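Local coordinates for hypothetical bacterial 6-phosphogluconolactonase (Bacteroides fragilis, PDB 3SCY), which probably acts as a 6-phosphogluconolactonase, hydrolysing the lactone to 6-phosphogluconate, with a seven-bladed beta-propeller as its scaffold, at residues Ala225-Ala237 with Thr250-Ile264. Sequence-based numbering, arbitrary orientation.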
ATOM      1  N   ALA A 225       7.064  -4.680 -12.989  1.00 21.17           N
ATOM      2  CA  ALA A 225       6.781  -3.922 -11.778  1.00 19.99           C
ATOM      3  C   ALA A 225       6.477  -2.492 -12.167  1.00 20.65           C
ATOM      4  O   ALA A 225       6.922  -2.008 -13.216  1.00 19.10           O
ATOM      5  CB  ALA A 225       7.954  -3.986 -10.810  1.00 20.74           C
ATOM      6  N   TYR A 226       5.718  -1.798 -11.325  1.00 17.39           N
ATOM      7  CA  TYR A 226       5.309  -0.424 -11.599  1.00 16.77           C
ATOM      8  C   TYR A 226       5.442   0.395 -10.349  1.00 18.45           C
ATOM      9  O   TYR A 226       4.996  -0.029  -9.279  1.00 18.28           O
ATOM     10  CB  TYR A 226       3.865  -0.373 -12.129  1.00 17.87           C
ATOM     11  CG  TYR A 226       3.713  -1.176 -13.397  1.00 18.57           C
ATOM     12  CD1 TYR A 226       3.912  -0.590 -14.646  1.00 20.63           C
ATOM     13  CD2 TYR A 226       3.323  -2.510 -13.355  1.00 18.60           C
ATOM     14  CE1 TYR A 226       3.826  -1.344 -15.818  1.00 21.12           C
ATOM     15  CE2 TYR A 226       3.234  -3.275 -14.516  1.00 20.00           C
ATOM     16  CZ  TYR A 226       3.466  -2.682 -15.745  1.00 22.63           C
ATOM     17  OH  TYR A 226       3.348  -3.443 -16.878  1.00 23.12           O
ATOM     18  N   LEU A 227       6.097   1.535 -10.476  1.00 18.07           N
ATOM     19  CA  LEU A 227       6.331   2.436  -9.371  1.00 17.17           C
ATOM     20  C   LEU A 227       5.633   3.764  -9.579  1.00 18.17           C
ATOM     21  O   LEU A 227       5.712   4.315 -10.677  1.00 18.54           O
ATOM     22  CB  LEU A 227       7.857   2.681  -9.266  1.00 18.09           C
ATOM     23  CG  LEU A 227       8.351   3.785  -8.339  1.00 20.58           C
ATOM     24  CD1 LEU A 227       8.170   3.396  -6.869  1.00 19.62           C
ATOM     25  CD2 LEU A 227       9.839   4.116  -8.622  1.00 22.14           C
ATOM     26  N   ILE A 228       4.974   4.276  -8.525  1.00 16.54           N
ATOM     27  CA  ILE A 228       4.372   5.600  -8.565  0.50 16.24           C
ATOM     28  C   ILE A 228       5.298   6.523  -7.781  1.00 19.68           C
ATOM     29  O   ILE A 228       5.645   6.218  -6.629  1.00 18.06           O
ATOM     30  CB  ILE A 228       2.885   5.677  -8.098  0.50 18.01           C
ATOM     31  CG1 ILE A 228       2.330   7.096  -8.358  0.50 19.06           C
ATOM     32  CG2 ILE A 228       2.698   5.247  -6.614  0.50 17.44           C
ATOM     33  CD1 ILE A 228       0.858   7.257  -8.257  0.50 23.08           C
ATOM     34  N   ASN A 229       5.684   7.650  -8.411  1.00 18.69           N
ATOM     35  CA  ASN A 229       6.576   8.639  -7.825  1.00 19.66           C
ATOM     36  C   ASN A 229       5.766   9.810  -7.341  1.00 20.81           C
ATOM     37  O   ASN A 229       5.091  10.464  -8.149  1.00 20.94           O
ATOM     38  CB  ASN A 229       7.614   9.056  -8.852  1.00 21.19           C
ATOM     39  CG  ASN A 229       8.567   7.935  -9.156  1.00 23.72           C
ATOM     40  OD1 ASN A 229       9.262   7.442  -8.279  1.00 23.35           O
ATOM     41  ND2 ASN A 229       8.600   7.501 -10.400  1.00 26.39           N
ATOM     42  N   GLU A 230       5.820  10.076  -6.024  1.00 18.64           N
ATOM     43  CA  GLU A 230       5.019  11.139  -5.424  1.00 19.17           C
ATOM     44  C   GLU A 230       5.371  12.521  -5.967  1.00 23.70           C
ATOM     45  O   GLU A 230       4.473  13.278  -6.329  1.00 23.82           O
ATOM     46  CB  GLU A 230       5.163  11.146  -3.898  1.00 20.66           C
ATOM     47  CG  GLU A 230       4.397  12.276  -3.221  1.00 23.85           C
ATOM     48  CD  GLU A 230       4.248  12.133  -1.722  1.00 30.06           C
ATOM     49  OE1 GLU A 230       4.065  10.991  -1.244  1.00 27.24           O
ATOM     50  OE2 GLU A 230       4.212  13.175  -1.031  1.00 33.63           O
ATOM     51  N   ILE A 231       6.663  12.872  -5.975  1.00 21.22           N
ATOM     52  CA  ILE A 231       7.075  14.223  -6.336  1.00 21.22           C
ATOM     53  C   ILE A 231       7.080  14.434  -7.843  1.00 25.20           C
ATOM     54  O   ILE A 231       6.581  15.455  -8.323  1.00 26.46           O
ATOM     55  CB  ILE A 231       8.457  14.529  -5.729  1.00 23.97           C
ATOM     56  CG1 ILE A 231       8.478  14.259  -4.207  1.00 24.47           C
ATOM     57  CG2 ILE A 231       8.862  15.998  -6.031  1.00 24.33           C
ATOM     58  CD1 ILE A 231       9.932  14.262  -3.584  1.00 27.68           C
ATOM     59  N   GLY A 232       7.658  13.495  -8.566  1.00 22.61           N
ATOM     60  CA  GLY A 232       7.741  13.577 -10.020  1.00 22.81           C
ATOM     61  C   GLY A 232       6.409  13.394 -10.716  1.00 25.91           C
ATOM     62  O   GLY A 232       6.229  13.878 -11.839  1.00 26.46           O
ATOM     63  N   GLY A 233       5.478  12.707 -10.042  1.00 22.32           N
ATOM     64  CA  GLY A 233       4.141  12.444 -10.570  1.00 21.65           C
ATOM     65  C   GLY A 233       4.170  11.473 -11.734  1.00 25.15           C
ATOM     66  O   GLY A 233       3.286  11.478 -12.593  1.00 27.85           O
ATOM     67  N   THR A 234       5.221  10.687 -11.797  1.00 21.56           N
ATOM     68  CA  THR A 234       5.426   9.723 -12.852  1.00 19.52           C
ATOM     69  C   THR A 234       5.183   8.305 -12.397  1.00 20.15           C
ATOM     70  O   THR A 234       5.317   7.973 -11.213  1.00 20.45           O
ATOM     71  CB  THR A 234       6.877   9.803 -13.384  1.00 23.57           C
ATOM     72  OG1 THR A 234       7.799   9.640 -12.301  1.00 23.81           O
ATOM     73  CG2 THR A 234       7.174  11.119 -14.121  1.00 23.38           C
ATOM     74  N   VAL A 235       4.864   7.452 -13.371  1.00 19.10           N
ATOM     75  CA  VAL A 235       4.840   6.003 -13.211  1.00 17.68           C
ATOM     76  C   VAL A 235       6.053   5.502 -13.965  1.00 21.56           C
ATOM     77  O   VAL A 235       6.240   5.871 -15.126  1.00 22.05           O
ATOM     78  CB  VAL A 235       3.528   5.310 -13.691  1.00 20.73           C
ATOM     79  CG1 VAL A 235       3.645   3.773 -13.620  1.00 20.01           C
ATOM     80  CG2 VAL A 235       2.337   5.777 -12.873  1.00 19.95           C
ATOM     81  N   ILE A 236       6.860   4.669 -13.304  1.00 19.70           N
ATOM     82  CA  ILE A 236       7.975   4.002 -13.946  1.00 19.78           C
ATOM     83  C   ILE A 236       7.611   2.527 -14.074  1.00 22.06           C
ATOM     84  O   ILE A 236       7.208   1.881 -13.087  1.00 21.30           O
ATOM     85  CB  ILE A 236       9.315   4.206 -13.213  1.00 23.30           C
ATOM     86  CG1 ILE A 236       9.658   5.717 -13.149  1.00 23.31           C
ATOM     87  CG2 ILE A 236      10.423   3.436 -13.939  1.00 24.68           C
ATOM     88  CD1 ILE A 236      10.950   6.019 -12.320  1.00 26.66           C
ATOM     89  N   ALA A 237       7.714   2.016 -15.307  1.00 22.61           N
ATOM     90  CA  ALA A 237       7.494   0.614 -15.621  1.00 22.02           C
ATOM     91  C   ALA A 237       8.830  -0.079 -15.689  1.00 24.86           C
ATOM     92  O   ALA A 237       9.785   0.452 -16.262  1.00 24.41           O
ATOM     93  CB  ALA A 237       6.761   0.469 -16.951  1.00 23.95           C
ATOM     94  N   THR A 250       8.863   5.526 -18.618  1.00 25.00           N
ATOM     95  CA  THR A 250       8.415   6.524 -17.644  1.00 23.54           C
ATOM     96  C   THR A 250       7.240   7.254 -18.293  1.00 28.00           C
ATOM     97  O   THR A 250       7.385   7.740 -19.419  1.00 28.41           O
ATOM     98  CB  THR A 250       9.528   7.502 -17.220  1.00 30.05           C
ATOM     99  OG1 THR A 250      10.567   6.809 -16.543  1.00 29.53           O
ATOM    100  CG2 THR A 250       9.011   8.617 -16.306  1.00 27.61           C
ATOM    101  N   VAL A 251       6.088   7.343 -17.593  1.00 23.93           N
ATOM    102  CA  VAL A 251       4.897   8.058 -18.071  1.00 22.82           C
ATOM    103  C   VAL A 251       4.446   9.041 -17.000  1.00 24.37           C
ATOM    104  O   VAL A 251       4.743   8.866 -15.830  1.00 21.81           O
ATOM    105  CB  VAL A 251       3.721   7.143 -18.512  1.00 25.77           C
ATOM    106  CG1 VAL A 251       4.113   6.259 -19.689  1.00 27.20           C
ATOM    107  CG2 VAL A 251       3.197   6.292 -17.351  1.00 24.34           C
ATOM    108  N   ALA A 252       3.715  10.076 -17.405  1.00 23.50           N
ATOM    109  CA  ALA A 252       3.206  11.061 -16.487  1.00 22.98           C
ATOM    110  C   ALA A 252       1.846  10.661 -15.969  1.00 26.71           C
ATOM    111  O   ALA A 252       0.905  10.527 -16.750  1.00 27.88           O
ATOM    112  CB  ALA A 252       3.108  12.411 -17.189  1.00 24.01           C
ATOM    113  N   ALA A 253       1.719  10.503 -14.641  1.00 21.80           N
ATOM    114  CA  ALA A 253       0.413  10.260 -14.014  1.00 21.08           C
ATOM    115  C   ALA A 253      -0.207  11.610 -13.741  1.00 23.92           C
ATOM    116  O   ALA A 253      -1.387  11.824 -13.985  1.00 24.29           O
ATOM    117  CB  ALA A 253       0.589   9.479 -12.718  1.00 21.59           C
ATOM    118  N   ASP A 254       0.619  12.539 -13.241  1.00 24.12           N
ATOM    119  CA  ASP A 254       0.233  13.917 -12.929  1.00 24.82           C
ATOM    120  C   ASP A 254       0.696  14.816 -14.062  1.00 28.49           C
ATOM    121  O   ASP A 254       1.864  14.762 -14.457  1.00 27.87           O
ATOM    122  CB  ASP A 254       0.861  14.341 -11.583  1.00 25.78           C
ATOM    123  CG  ASP A 254       0.876  15.831 -11.259  1.00 40.87           C
ATOM    124  OD1 ASP A 254      -0.108  16.526 -11.601  1.00 37.86           O
ATOM    125  OD2 ASP A 254       1.847  16.286 -10.609  1.00 48.66           O
ATOM    126  N   THR A 255      -0.205  15.659 -14.565  1.00 25.84           N
ATOM    127  CA  THR A 255       0.178  16.552 -15.669  1.00 27.33           C
ATOM    128  C   THR A 255       0.043  18.030 -15.267  1.00 32.63           C
ATOM    129  O   THR A 255       0.141  18.899 -16.144  1.00 33.45           O
ATOM    130  CB  THR A 255      -0.659  16.223 -16.914  1.00 35.35           C
ATOM    131  OG1 THR A 255      -2.033  16.521 -16.639  1.00 36.24           O
ATOM    132  CG2 THR A 255      -0.476  14.771 -17.386  1.00 35.83           C
ATOM    133  N   VAL A 256      -0.155  18.331 -13.958  1.00 28.51           N
ATOM    134  CA  VAL A 256      -0.329  19.727 -13.485  1.00 28.64           C
ATOM    135  C   VAL A 256       0.741  20.103 -12.438  1.00 33.18           C
ATOM    136  O   VAL A 256       0.581  21.106 -11.727  1.00 33.52           O
ATOM    137  CB  VAL A 256      -1.770  20.031 -12.973  1.00 31.51           C
ATOM    138  CG1 VAL A 256      -2.785  20.004 -14.110  1.00 31.98           C
ATOM    139  CG2 VAL A 256      -2.199  19.097 -11.854  1.00 29.78           C
ATOM    140  N   ASN A 257       1.837  19.305 -12.349  1.00 31.05           N
ATOM    141  CA  ASN A 257       2.961  19.515 -11.425  1.00 32.00           C
ATOM    142  C   ASN A 257       2.468  19.668  -9.968  1.00 34.32           C
ATOM    143  O   ASN A 257       2.968  20.513  -9.217  1.00 34.57           O
ATOM    144  CB  ASN A 257       3.811  20.733 -11.868  1.00 36.33           C
ATOM    145  CG  ASN A 257       5.176  20.799 -11.229  1.00 56.18           C
ATOM    146  OD1 ASN A 257       5.921  19.814 -11.180  1.00 50.89           O
ATOM    147  ND2 ASN A 257       5.521  21.965 -10.703  1.00 50.98           N
ATOM    148  N   ALA A 258       1.504  18.808  -9.564  1.00 30.33           N
ATOM    149  CA  ALA A 258       0.919  18.825  -8.216  1.00 30.18           C
ATOM    150  C   ALA A 258       1.895  18.306  -7.150  1.00 31.03           C
ATOM    151  O   ALA A 258       1.746  18.640  -5.977  1.00 29.85           O
ATOM    152  CB  ALA A 258      -0.345  17.979  -8.196  1.00 30.32           C
ATOM    153  N   GLN A 259       2.856  17.451  -7.566  1.00 29.01           N
ATOM    154  CA  GLN A 259       3.871  16.821  -6.719  1.00 28.82           C
ATOM    155  C   GLN A 259       3.218  16.107  -5.509  1.00 30.16           C
ATOM    156  O   GLN A 259       3.677  16.239  -4.379  1.00 30.40           O
ATOM    157  CB  GLN A 259       4.926  17.849  -6.285  1.00 31.77           C
ATOM    158  CG  GLN A 259       5.565  18.546  -7.481  1.00 38.00           C
ATOM    159  CD  GLN A 259       6.692  19.457  -7.097  1.00 52.56           C
ATOM    160  OE1 GLN A 259       6.663  20.131  -6.059  1.00 44.19           O
ATOM    161  NE2 GLN A 259       7.708  19.491  -7.940  1.00 46.13           N
ATOM    162  N   GLY A 260       2.120  15.396  -5.779  1.00 23.73           N
ATOM    163  CA  GLY A 260       1.356  14.697  -4.755  1.00 22.00           C
ATOM    164  C   GLY A 260       0.798  13.361  -5.197  1.00 23.18           C
ATOM    165  O   GLY A 260      -0.282  12.973  -4.751  1.00 22.80           O
ATOM    166  N   SER A 261       1.526  12.627  -6.043  1.00 20.46           N
ATOM    167  CA  SER A 261       0.991  11.334  -6.501  1.00 18.96           C
ATOM    168  C   SER A 261       0.939  10.317  -5.350  1.00 22.78           C
ATOM    169  O   SER A 261       1.669  10.442  -4.360  1.00 22.30           O
ATOM    170  CB  SER A 261       1.754  10.814  -7.704  1.00 21.57           C
ATOM    171  OG  SER A 261       1.496  11.680  -8.803  1.00 22.78           O
ATOM    172  N   GLY A 262      -0.051   9.426  -5.429  1.00 18.64           N
ATOM    173  CA  GLY A 262      -0.373   8.563  -4.308  1.00 18.51           C
ATOM    174  C   GLY A 262      -0.220   7.071  -4.479  1.00 18.85           C
ATOM    175  O   GLY A 262       0.823   6.500  -4.134  1.00 18.94           O
ATOM    176  N   ASP A 263      -1.283   6.428  -4.911  1.00 15.26           N
ATOM    177  CA  ASP A 263      -1.301   4.977  -4.974  1.00 15.07           C
ATOM    178  C   ASP A 263      -1.333   4.438  -6.420  1.00 17.45           C
ATOM    179  O   ASP A 263      -1.511   5.180  -7.375  1.00 16.97           O
ATOM    180  CB  ASP A 263      -2.500   4.469  -4.177  1.00 15.40           C
ATOM    181  CG  ASP A 263      -2.368   3.064  -3.612  1.00 18.65           C
ATOM    182  OD1 ASP A 263      -1.246   2.468  -3.717  1.00 19.59           O
ATOM    183  OD2 ASP A 263      -3.358   2.575  -3.036  1.00 20.32           O
ATOM    184  N   ILE A 264      -1.080   3.144  -6.545  1.00 14.51           N
ATOM    185  CA  ILE A 264      -0.981   2.505  -7.852  1.00 14.47           C
ATOM    186  C   ILE A 264      -1.481   1.072  -7.769  1.00 15.66           C
ATOM    187  O   ILE A 264      -1.131   0.323  -6.851  1.00 15.60           O
ATOM    188  CB  ILE A 264       0.503   2.569  -8.367  1.00 16.11           C
ATOM    189  CG1 ILE A 264       0.601   2.107  -9.834  1.00 16.37           C
ATOM    190  CG2 ILE A 264       1.485   1.801  -7.429  1.00 15.65           C
ATOM    191  CD1 ILE A 264       2.010   2.421 -10.479  1.00 18.02           C
TER
HETATM  192  O   HOH W   1       2.614  15.343  -1.445  1.00 36.07           O
HETATM  193  O   HOH W   2       4.418  16.217  -9.799  1.00 36.14           O
HETATM  194  O   HOH W   3       7.749  17.456 -10.004  1.00 44.86           O
HETATM  195  O   HOH W   4       4.420  13.799 -14.336  1.00 35.32           O
HETATM  196  O   HOH W   5       5.584  17.123 -12.254  1.00 53.94           O
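The flat peptide carbonyl of Gly233 receives two backbone donors from the other segment, both in its plane: Ala253 N at 2.8 Å from Gly233 O, and Asp254 N, which makes the straighter bond (170° at the hydrogen). The carboxylate of Asp254 is approached instead from above one face, where Val256 N meets OD1 in an Asx turn; a water that accepts from Gln259 N lies 2.7 Å from Asp254 OD2. Aspartate suits this place because its short acid faces the turning chain: the Val256 bond is firm, and the Ala258 and Gln259 amides add weak ones. These bonds secure a blade junction of the beta-propeller: residues 253-260 lead from the outer strand 244-252 of one blade to the innermost strand 261-266 of the next.

Within the first blade, Val235 and Val251 form an antiparallel hydrogen-bonded pair, with Val235 N 2.8 Å from Val251 O. On the face bearing these valines, beta-branched residues pack between blades. Ile228, in one of its two conformers, and Ile264 slide past each other in opposite directions, Ile228 CG2 lying 3.7 Å from Ile264 CG2, while Ile228 CD1 runs on toward Gly262 and Asp263. Both torsions of Ile264 are near 180° (chi1 -171°, chi2 169°), which carries CD1 out to Val235 CG1, 3.8 Å away, and to CB of Tyr226. The Tyr226 ring leads away toward Leu273 and Leu296, and its hydroxyl bonds to Gly294 O.

At the turn, glycine fits position 233 because phi is positive and the direction a side chain would take is already occupied by Asp254 CB, with Ser261 OG nearby. That small hydroxyl has a hydrogen-bonding partner in Asn277. Glu230, extended past Ser261, places its buried carboxylate among Arg151, Arg214 and Arg278, which form salt bridges with it. Its backbone Glu230 O accepts Ser261 N on a lone pair, at 3.0 Å.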